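PDB 6QVM: multiheme cytochrome cf from Carboxydothermus ferrireducens DSM 11255, which probably passes electrons from the cell to insoluble Fe(III) outside it, as an eleven-heme reductase inserted in the S-layer. Local coordinates for residues A43-Q48 and A61-F66; K107-V112 and N207-K212; R440-D445 and A456-T461. One frame throughout, in Å; residues are numbered along the deposited sequence.

Contact 1. Residues A43-Q48 and A61-F66; sequences ASHKSQ and ACHKAF. With HEC (heme c), chain F.
His-45 and His-63 meet at the iron of a heme c, one from each face of the porphyrin. Their NE2 atoms stand 4.0 Å apart with the metal between them. His-45 NE2 lies 2.1 Å from FE, and His-63 NE2 lies 1.9 Å from it. This centre is the tight part. Both histidines are buried, and apart from the two NE2 atoms the segments do not touch. Ser-44 probably fixes the rotation of the His-45 imidazole. Ser-44 OG lies in the ring plane and accepts a hydrogen bond from His-45 ND1 at 3.1 Å. Ser-44 OG also donates to the heme propionate oxygen O2D at 2.8 Å. On the other face, His-63 ND1 is hydrogen-bonded to the carbonyl of Met-67. Cys-62 SG, turned away from the backbone N by a chi1 of -165°, is linked covalently to HEC CAC at 2.0 Å. It is the second cysteine of a CXXCH motif, whose histidine is His-63. The solvent side is looser. There Phe-66 is exposed and turns a ring edge to the porphyrin, with CZ 3.7 Å from HEC C2D. Bis-histidine ligation fills both axial positions, consistent with a low-spin heme that carries electrons and leaves no site for a substrate at the iron.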
loop_
_atom_site.group_PDB
_atom_site.type_symbol
_atom_site.label_atom_id
_atom_site.label_comp_id
_atom_site.label_asym_id
_atom_site.label_seq_id
_atom_site.Cartn_x
_atom_site.Cartn_y
_atom_site.Cartn_z
ATOM N N ALA A 43 15.727 -3.162 31.355
ATOM C CA ALA A 43 15.567 -2.992 32.796
ATOM C C ALA A 43 16.905 -3.098 33.515
ATOM O O ALA A 43 17.160 -2.368 34.480
ATOM C CB ALA A 43 14.585 -4.026 33.344
ATOM N N SER A 44 17.779 -3.990 33.044
ATOM C CA SER A 44 19.085 -4.176 33.667
ATOM C C SER A 44 19.982 -2.949 33.548
ATOM O O SER A 44 21.004 -2.892 34.236
ATOM C CB SER A 44 19.793 -5.388 33.060
ATOM O OG SER A 44 20.168 -5.137 31.720
ATOM N N HIS A 45 19.627 -1.973 32.709
ATOM C CA HIS A 45 20.423 -0.764 32.544
ATOM C C HIS A 45 19.924 0.403 33.383
ATOM O O HIS A 45 20.588 1.447 33.421
ATOM C CB HIS A 45 20.423 -0.316 31.082
ATOM C CG HIS A 45 21.166 -1.229 30.158
ATOM N ND1 HIS A 45 21.111 -2.603 30.256
ATOM C CD2 HIS A 45 21.973 -0.960 29.104
ATOM C CE1 HIS A 45 21.850 -3.141 29.300
ATOM N NE2 HIS A 45 22.386 -2.164 28.588
ATOM N N LYS A 46 18.777 0.257 34.038
ATOM C CA LYS A 46 18.091 1.410 34.594
ATOM C C LYS A 46 18.862 2.020 35.754
ATOM O O LYS A 46 19.383 1.313 36.621
ATOM C CB LYS A 46 16.686 1.031 35.053
ATOM C CG LYS A 46 15.885 2.206 35.597
ATOM C CD LYS A 46 14.397 1.908 35.618
ATOM C CE LYS A 46 13.646 2.949 36.431
ATOM N NZ LYS A 46 12.239 2.540 36.684
ATOM N N SER A 47 18.933 3.348 35.756
ATOM C CA SER A 47 19.481 4.091 36.883
ATOM C C SER A 47 18.395 4.291 37.932
ATOM O O SER A 47 17.319 4.817 37.630
ATOM C CB SER A 47 20.028 5.443 36.431
ATOM O OG SER A 47 21.221 5.293 35.683
ATOM N N GLN A 48 18.668 3.855 39.150
ATOM C CA GLN A 48 17.847 4.326 40.247
ATOM C C GLN A 48 18.238 5.767 40.579
ATOM O O GLN A 48 19.355 6.189 40.271
ATOM C CB GLN A 48 18.019 3.428 41.470
ATOM C CG GLN A 48 17.221 2.129 41.381
ATOM C CD GLN A 48 15.730 2.376 41.203
ATOM O OE1 GLN A 48 15.122 3.134 41.958
ATOM N NE2 GLN A 48 15.138 1.745 40.195
ATOM N N ALA A 61 29.731 3.121 22.834
ATOM C CA ALA A 61 31.075 2.693 23.198
ATOM C C ALA A 61 31.073 1.213 23.543
ATOM O O ALA A 61 31.952 0.457 23.115
ATOM C CB ALA A 61 31.603 3.525 24.364
ATOM N N CYS A 62 30.044 0.776 24.262
ATOM C CA CYS A 62 30.031 -0.523 24.910
ATOM C C CYS A 62 29.447 -1.533 23.931
ATOM O O CYS A 62 29.925 -2.667 23.848
ATOM C CB CYS A 62 29.211 -0.445 26.196
ATOM S SG CYS A 62 29.378 -1.803 27.377
ATOM N N HIS A 63 28.435 -1.116 23.166
ATOM C CA HIS A 63 27.762 -1.979 22.205
ATOM C C HIS A 63 28.393 -1.960 20.818
ATOM O O HIS A 63 28.081 -2.843 20.011
ATOM C CB HIS A 63 26.291 -1.577 22.082
ATOM C CG HIS A 63 25.444 -2.043 23.221
ATOM N ND1 HIS A 63 24.791 -3.257 23.212
ATOM C CD2 HIS A 63 25.139 -1.458 24.402
ATOM C CE1 HIS A 63 24.116 -3.397 24.339
ATOM N NE2 HIS A 63 24.311 -2.319 25.079
ATOM N N LYS A 64 29.268 -0.989 20.541
ATOM C CA LYS A 64 29.923 -0.776 19.251
ATOM C C LYS A 64 30.208 -2.044 18.458
ATOM O O LYS A 64 30.001 -2.078 17.241
ATOM C CB LYS A 64 31.246 -0.048 19.469
ATOM C CG LYS A 64 31.803 0.619 18.243
ATOM C CD LYS A 64 33.146 1.256 18.546
ATOM C CE LYS A 64 34.021 1.280 17.304
ATOM N N ALA A 65 30.708 -3.083 19.131
ATOM C CA ALA A 65 31.219 -4.256 18.427
ATOM C C ALA A 65 31.029 -5.516 19.265
ATOM O O ALA A 65 31.901 -6.391 19.300
ATOM C CB ALA A 65 32.692 -4.082 18.058
ATOM N N PHE A 66 29.884 -5.629 19.936
ATOM C CA PHE A 66 29.575 -6.807 20.739
ATOM C C PHE A 66 28.090 -7.133 20.588
ATOM O O PHE A 66 27.718 -8.293 20.387
ATOM C CB PHE A 66 30.011 -6.568 22.195
ATOM C CG PHE A 66 28.952 -6.839 23.229
ATOM C CD1 PHE A 66 28.575 -8.136 23.541
ATOM C CD2 PHE A 66 28.381 -5.792 23.938
ATOM C CE1 PHE A 66 27.621 -8.381 24.507
ATOM C CE2 PHE A 66 27.421 -6.030 24.900
ATOM C CZ PHE A 66 27.044 -7.327 25.187
HETATM FE FE HEC F . 23.356 -2.221 26.760
HETATM C CHA HEC F . 22.166 -5.484 26.480
HETATM C CHB HEC F . 20.651 -1.150 24.927
HETATM C CHC HEC F . 24.432 1.051 27.056
HETATM C CHD HEC F . 26.280 -3.316 28.099
HETATM N NA HEC F . 21.710 -3.151 25.885
HETATM C C1A HEC F . 21.437 -4.504 25.833
HETATM C C2A HEC F . 20.261 -4.719 25.003
HETATM C C3A HEC F . 19.863 -3.502 24.560
HETATM C C4A HEC F . 20.760 -2.509 25.117
HETATM C CMA HEC F . 18.676 -3.127 23.645
HETATM C CAA HEC F . 19.694 -6.142 24.727
HETATM C CBA HEC F . 18.168 -6.249 24.639
HETATM C CGA HEC F . 17.555 -6.379 26.006
HETATM O O1A HEC F . 16.461 -5.799 26.232
HETATM O O2A HEC F . 18.162 -7.058 26.872
HETATM N NB HEC F . 22.695 -0.390 26.094
HETATM C C1B HEC F . 21.491 -0.183 25.442
HETATM C C2B HEC F . 21.257 1.244 25.379
HETATM C C3B HEC F . 22.310 1.864 25.941
HETATM C C4B HEC F . 23.229 0.844 26.411
HETATM C CMB HEC F . 20.044 1.903 24.690
HETATM C CAB HEC F . 22.528 3.386 26.108
HETATM C CBB HEC F . 21.459 4.021 27.026
HETATM N NC HEC F . 25.040 -1.309 27.404
HETATM C C1C HEC F . 25.290 0.049 27.481
HETATM C C2C HEC F . 26.618 0.243 28.049
HETATM C C3C HEC F . 27.070 -0.967 28.463
HETATM C C4C HEC F . 26.118 -1.953 27.979
HETATM C CMC HEC F . 27.180 1.636 28.407
HETATM C CAC HEC F . 28.430 -1.405 29.087
HETATM C CBC HEC F . 28.966 -0.540 30.243
HETATM N ND HEC F . 24.114 -4.116 27.191
HETATM C C1D HEC F . 25.346 -4.291 27.817
HETATM C C2D HEC F . 25.506 -5.687 28.125
HETATM C C3D HEC F . 24.227 -6.370 27.626
HETATM C C4D HEC F . 23.414 -5.316 27.059
HETATM C CMD HEC F . 26.719 -6.336 28.819
HETATM C CAD HEC F . 23.912 -7.876 27.722
HETATM C CBD HEC F . 23.418 -8.178 29.132
HETATM C CGD HEC F . 22.011 -7.648 29.267
HETATM O O1D HEC F . 21.162 -7.973 28.391
HETATM O O2D HEC F . 21.741 -6.895 30.243
#

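Contact 2. Residues K107-V112 and N207-K212; sequences KEFARV and NAVQAK
Val-209 lies between Val-112 and Phe-109 and buries more surface in this pair than any other residue. Its two methyl groups divide the work. Val-209 CG1 stands anti to the backbone N (chi1 180°) and meets Val-112 CG1 at 3.8 Å. CG2 sits beside the backbone N and rests over one face of the Phe-109 ring. Val-209 CG2 lies 4.1 Å from the Phe-109 ring centroid and 16° off the ring normal, a CH-pi contact. The methyl is shifted toward the CE2 side of the ring. Val-112 points toward the other helix, and its CG1 also packs against the backbone of Gln-210, 4.1 Å from CA. Shortening Val-209 to alanine removes both methyls and would probably leave a gap between the two helices, with Val-112 CG1 and the Phe-109 ring face losing this partner. The polar margin is bridged by water. One molecule accepts from Arg-111 NH2 at 2.7 Å and from Gln-210 NE2 at 2.8 Å. Arg-111 is held by Glu-108, side-on, through NE and NH2, one to each carboxylate oxygen. Both bonds are nearly straight. Arg-80 and Glu-79 extend this pair into a wider charge network. The two helical segments run almost parallel, at 11°, with their axes 9.9 Å apart. Other helices lie around them, in a region that probably belongs to the S-layer-binding part. Helix 129-139 packs against Phe-109 and Val-209 through Leu-136, Phe-206 of helix 199-212 adds to the packing on Val-112, and helix 79-86 lies against Arg-111.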
loop_
_atom_site.group_PDB
_atom_site.type_symbol
_atom_site.label_atom_id
_atom_site.label_comp_id
_atom_site.label_asym_id
_atom_site.label_seq_id
_atom_site.Cartn_x
_atom_site.Cartn_y
_atom_site.Cartn_z
ATOM N N LYS A 107 -0.539 23.469 26.235
ATOM C CA LYS A 107 -0.196 22.576 25.133
ATOM C C LYS A 107 -0.038 21.140 25.621
ATOM O O LYS A 107 -0.537 20.194 24.999
ATOM C CB LYS A 107 1.081 23.072 24.457
ATOM C CG LYS A 107 1.182 22.750 22.981
ATOM C CD LYS A 107 2.196 23.658 22.304
ATOM N N GLU A 108 0.632 20.964 26.761
ATOM C CA GLU A 108 0.848 19.627 27.304
ATOM C C GLU A 108 -0.361 19.125 28.084
ATOM O O GLU A 108 -0.712 17.945 27.984
ATOM C CB GLU A 108 2.096 19.611 28.182
ATOM C CG GLU A 108 3.397 19.415 27.412
ATOM C CD GLU A 108 3.488 18.045 26.758
ATOM O OE1 GLU A 108 3.183 17.933 25.553
ATOM O OE2 GLU A 108 3.850 17.074 27.458
ATOM N N PHE A 109 -0.997 19.995 28.874
ATOM C CA PHE A 109 -2.223 19.605 29.565
ATOM C C PHE A 109 -3.302 19.195 28.571
ATOM O O PHE A 109 -4.049 18.241 28.814
ATOM C CB PHE A 109 -2.719 20.748 30.457
ATOM C CG PHE A 109 -2.066 20.796 31.814
ATOM C CD1 PHE A 109 -0.709 20.559 31.961
ATOM C CD2 PHE A 109 -2.813 21.091 32.943
ATOM C CE1 PHE A 109 -0.110 20.604 33.212
ATOM C CE2 PHE A 109 -2.223 21.142 34.194
ATOM C CZ PHE A 109 -0.870 20.893 34.330
ATOM N N ALA A 110 -3.392 19.897 27.440
ATOM C CA ALA A 110 -4.366 19.526 26.420
ATOM C C ALA A 110 -4.004 18.196 25.772
ATOM O O ALA A 110 -4.853 17.308 25.642
ATOM C CB ALA A 110 -4.474 20.628 25.369
ATOM N N ARG A 111 -2.743 18.035 25.366
ATOM C CA ARG A 111 -2.335 16.813 24.679
ATOM C C ARG A 111 -2.658 15.570 25.502
ATOM O O ARG A 111 -3.244 14.607 24.992
ATOM C CB ARG A 111 -0.840 16.861 24.372
ATOM C CG ARG A 111 -0.300 15.538 23.840
ATOM C CD ARG A 111 1.203 15.546 23.657
ATOM N NE ARG A 111 1.939 15.555 24.923
ATOM C CZ ARG A 111 2.086 14.497 25.719
ATOM N NH1 ARG A 111 1.540 13.337 25.394
ATOM N NH2 ARG A 111 2.786 14.589 26.842
ATOM N N VAL A 112 -2.259 15.569 26.775
ATOM C CA VAL A 112 -2.407 14.372 27.594
ATOM C C VAL A 112 -3.878 14.099 27.886
ATOM O O VAL A 112 -4.318 12.942 27.906
ATOM C CB VAL A 112 -1.568 14.506 28.880
ATOM C CG1 VAL A 112 -1.866 13.362 29.842
ATOM C CG2 VAL A 112 -0.099 14.545 28.527
ATOM N N ASN A 207 1.998 15.511 36.445
ATOM C CA ASN A 207 1.957 14.105 36.834
ATOM C C ASN A 207 0.541 13.676 37.199
ATOM O O ASN A 207 0.134 12.544 36.910
ATOM C CB ASN A 207 2.921 13.847 37.997
ATOM C CG ASN A 207 4.373 13.955 37.580
ATOM O OD1 ASN A 207 4.693 13.909 36.389
ATOM N ND2 ASN A 207 5.257 14.124 38.557
ATOM N N ALA A 208 -0.220 14.561 37.844
ATOM C CA ALA A 208 -1.602 14.239 38.184
ATOM C C ALA A 208 -2.473 14.120 36.938
ATOM O O ALA A 208 -3.402 13.305 36.904
ATOM C CB ALA A 208 -2.171 15.293 39.131
ATOM N N VAL A 209 -2.192 14.927 35.911
ATOM C CA VAL A 209 -2.873 14.764 34.630
ATOM C C VAL A 209 -2.471 13.446 33.980
ATOM O O VAL A 209 -3.313 12.719 33.439
ATOM C CB VAL A 209 -2.575 15.961 33.708
ATOM C CG1 VAL A 209 -3.279 15.789 32.380
ATOM C CG2 VAL A 209 -2.979 17.270 34.371
ATOM N N GLN A 210 -1.180 13.106 34.039
ATOM C CA GLN A 210 -0.713 11.846 33.465
ATOM C C GLN A 210 -1.264 10.639 34.214
ATOM O O GLN A 210 -1.459 9.576 33.614
ATOM C CB GLN A 210 0.813 11.802 33.453
ATOM C CG GLN A 210 1.444 12.499 32.266
ATOM C CD GLN A 210 2.960 12.483 32.325
ATOM O OE1 GLN A 210 3.558 12.821 33.347
ATOM N NE2 GLN A 210 3.592 12.073 31.233
ATOM N N ALA A 211 -1.509 10.776 35.518
ATOM C CA ALA A 211 -2.082 9.670 36.277
ATOM C C ALA A 211 -3.524 9.410 35.859
ATOM O O ALA A 211 -3.964 8.255 35.817
ATOM C CB ALA A 211 -1.997 9.957 37.775
ATOM N N LYS A 212 -4.272 10.468 35.542
ATOM C CA LYS A 212 -5.670 10.303 35.159
ATOM C C LYS A 212 -5.822 9.757 33.746
ATOM O O LYS A 212 -6.763 9.002 33.477
ATOM C CB LYS A 212 -6.418 11.631 35.282
ATOM C CG LYS A 212 -7.918 11.497 35.063
ATOM C CD LYS A 212 -8.574 12.831 34.769
ATOM C CE LYS A 212 -9.979 12.634 34.221
ATOM N NZ LYS A 212 -10.905 12.069 35.235
HETATM O O HOH W 1 2.751 12.460 28.564
#

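Contact 3. Residues R440-D445 and A456-T461; sequences RTALED and ADFNAT
The backbones of 440-445 and 456-461 come nearest at Leu-443 and Phe-458, whose CA atoms are 6.7 Å apart. The first segment is regular helix. Glu-444 N bonds to Arg-440 O, and Asp-445 N to Thr-441 O. The second begins as loop and then curls: Thr-461 N reaches Phe-458 O at 2.9 Å. No hydrogen bond joins the two segments, so side-chain packing carries the contact. Phe-458 supplies about half of the buried surface. Its CG stands anti to the backbone N (chi1 165°), which sends the ring out against the helix surface. One ring face lies against the helix backbone itself. Leu-443 CA sits 4.0 Å from the Phe-458 ring centroid and 20° off its normal, a CH-pi contact displaced toward the ring rim. Leu-443 then adds its side chain. Leu-443 CD1 comes to 3.8 Å from Phe-458 CD2, close to where the ring joins its CB. At the far end of the ring, Ala-442 CB lies 4.0 Å from Phe-458 CZ. The methyl meets the ring obliquely. Helix 437-449 directly follows a CXXCH heme-attachment motif with Cys-431, Cys-434 and His-435. The chain leaves this helix, turns back, and packs Phe-458 on it. A heme c lies about 9 Å from the side chain of Ala-442. Arg-440, facing away, makes a salt bridge with Glu-499. The ring of Tyr-446, from the next turn of the helix, meets Phe-458 at about 45° between planes, and Phe-467 touches Ala-442.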
loop_
_atom_site.group_PDB
_atom_site.type_symbol
_atom_site.label_atom_id
_atom_site.label_comp_id
_atom_site.label_asym_id
_atom_site.label_seq_id
_atom_site.Cartn_x
_atom_site.Cartn_y
_atom_site.Cartn_z
ATOM N N ARG A 440 13.864 -7.760 -7.783
ATOM C CA ARG A 440 13.797 -6.440 -8.403
ATOM C C ARG A 440 13.854 -5.331 -7.361
ATOM O O ARG A 440 14.469 -4.285 -7.595
ATOM C CB ARG A 440 12.533 -6.325 -9.253
ATOM C CG ARG A 440 12.555 -7.194 -10.500
ATOM C CD ARG A 440 11.173 -7.325 -11.117
ATOM N NE ARG A 440 10.592 -6.025 -11.443
ATOM C CZ ARG A 440 10.736 -5.411 -12.616
ATOM N NH1 ARG A 440 10.176 -4.226 -12.825
ATOM N NH2 ARG A 440 11.446 -5.980 -13.580
ATOM N N THR A 441 13.224 -5.543 -6.203
ATOM C CA THR A 441 13.284 -4.545 -5.140
ATOM C C THR A 441 14.616 -4.603 -4.403
ATOM O O THR A 441 15.171 -3.561 -4.048
ATOM C CB THR A 441 12.127 -4.730 -4.165
ATOM O OG1 THR A 441 12.182 -6.049 -3.605
ATOM C CG2 THR A 441 10.798 -4.526 -4.877
ATOM N N ALA A 442 15.144 -5.809 -4.174
ATOM C CA ALA A 442 16.455 -5.934 -3.544
ATOM C C ALA A 442 17.525 -5.250 -4.384
ATOM O O ALA A 442 18.344 -4.481 -3.865
ATOM C CB ALA A 442 16.793 -7.406 -3.324
ATOM N N LEU A 443 17.527 -5.519 -5.692
ATOM C CA LEU A 443 18.474 -4.873 -6.595
ATOM C C LEU A 443 18.334 -3.358 -6.548
ATOM O O LEU A 443 19.325 -2.635 -6.407
ATOM C CB LEU A 443 18.266 -5.387 -8.018
ATOM C CG LEU A 443 18.924 -4.600 -9.152
ATOM C CD1 LEU A 443 20.426 -4.478 -8.948
ATOM C CD2 LEU A 443 18.616 -5.245 -10.495
ATOM N N GLU A 444 17.102 -2.861 -6.676
ATOM C CA GLU A 444 16.876 -1.420 -6.642
ATOM C C GLU A 444 17.310 -0.810 -5.312
ATOM O O GLU A 444 17.695 0.365 -5.266
ATOM C CB GLU A 444 15.406 -1.124 -6.932
ATOM C CG GLU A 444 14.765 -0.127 -5.989
ATOM C CD GLU A 444 13.769 0.778 -6.691
ATOM O OE1 GLU A 444 12.955 0.276 -7.499
ATOM O OE2 GLU A 444 13.810 2.000 -6.442
ATOM N N ASP A 445 17.268 -1.591 -4.228
ATOM C CA ASP A 445 17.773 -1.106 -2.946
ATOM C C ASP A 445 19.293 -0.992 -2.942
ATOM O O ASP A 445 19.842 -0.096 -2.292
ATOM C CB ASP A 445 17.309 -2.020 -1.813
ATOM C CG ASP A 445 15.894 -1.721 -1.370
ATOM O OD1 ASP A 445 15.352 -0.669 -1.774
ATOM O OD2 ASP A 445 15.317 -2.539 -0.624
ATOM N N ALA A 456 25.205 -5.796 -12.543
ATOM C CA ALA A 456 26.029 -6.990 -12.694
ATOM C C ALA A 456 26.712 -7.371 -11.389
ATOM O O ALA A 456 26.883 -8.561 -11.099
ATOM C CB ALA A 456 27.057 -6.784 -13.801
ATOM N N ASP A 457 27.125 -6.384 -10.593
ATOM C CA ASP A 457 27.883 -6.660 -9.380
ATOM C C ASP A 457 27.046 -6.572 -8.108
ATOM O O ASP A 457 27.608 -6.621 -7.011
ATOM C CB ASP A 457 29.109 -5.742 -9.287
ATOM C CG ASP A 457 28.746 -4.293 -9.046
ATOM O OD1 ASP A 457 27.608 -3.895 -9.355
ATOM O OD2 ASP A 457 29.610 -3.545 -8.543
ATOM N N PHE A 458 25.722 -6.434 -8.222
ATOM C CA PHE A 458 24.860 -6.811 -7.105
ATOM C C PHE A 458 24.701 -8.324 -7.044
ATOM O O PHE A 458 24.607 -8.906 -5.958
ATOM C CB PHE A 458 23.486 -6.143 -7.227
ATOM C CG PHE A 458 22.435 -6.749 -6.332
ATOM C CD1 PHE A 458 22.489 -6.567 -4.959
ATOM C CD2 PHE A 458 21.397 -7.499 -6.862
ATOM C CE1 PHE A 458 21.530 -7.121 -4.131
ATOM C CE2 PHE A 458 20.434 -8.060 -6.036
ATOM C CZ PHE A 458 20.501 -7.868 -4.670
ATOM N N ASN A 459 24.688 -8.964 -8.216
ATOM C CA ASN A 459 24.517 -10.409 -8.311
ATOM C C ASN A 459 25.636 -11.150 -7.589
ATOM O O ASN A 459 25.450 -12.294 -7.162
ATOM C CB ASN A 459 24.464 -10.825 -9.785
ATOM C CG ASN A 459 23.329 -10.152 -10.563
ATOM O OD1 ASN A 459 22.581 -10.817 -11.275
ATOM N ND2 ASN A 459 23.206 -8.834 -10.440
ATOM N N ALA A 460 26.799 -10.511 -7.440
ATOM C CA ALA A 460 27.889 -11.116 -6.684
ATOM C C ALA A 460 27.502 -11.351 -5.230
ATOM O O ALA A 460 28.034 -12.258 -4.582
ATOM C CB ALA A 460 29.134 -10.230 -6.758
ATOM N N THR A 461 26.573 -10.551 -4.709
ATOM C CA THR A 461 26.221 -10.608 -3.299
ATOM C C THR A 461 25.255 -11.741 -2.970
ATOM O O THR A 461 25.207 -12.171 -1.814
ATOM C CB THR A 461 25.610 -9.271 -2.864
ATOM O OG1 THR A 461 26.360 -8.188 -3.434
ATOM C CG2 THR A 461 25.616 -9.135 -1.352
#

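The three contacts follow one another along the chain; none nests in or crosses another. Contact 1 comes first and closes a short loop of 12 residues, joining the stretch after helix 35-38 to helix 59-63 through a shared heme. Contact 2 spans 94 residues and brings helix 102-113 beside helix 199-212, so it closes a long excursion that holds several helices and two short strands. Contact 3 is local again: 10 residues separate its segment of helix 437-449 from the loop that returns to it. No two contacts touch. Contact 1 ties the N-terminal heme loop, contact 2 the helices that follow it, and contact 3 the helix and loop after a later heme-attachment motif.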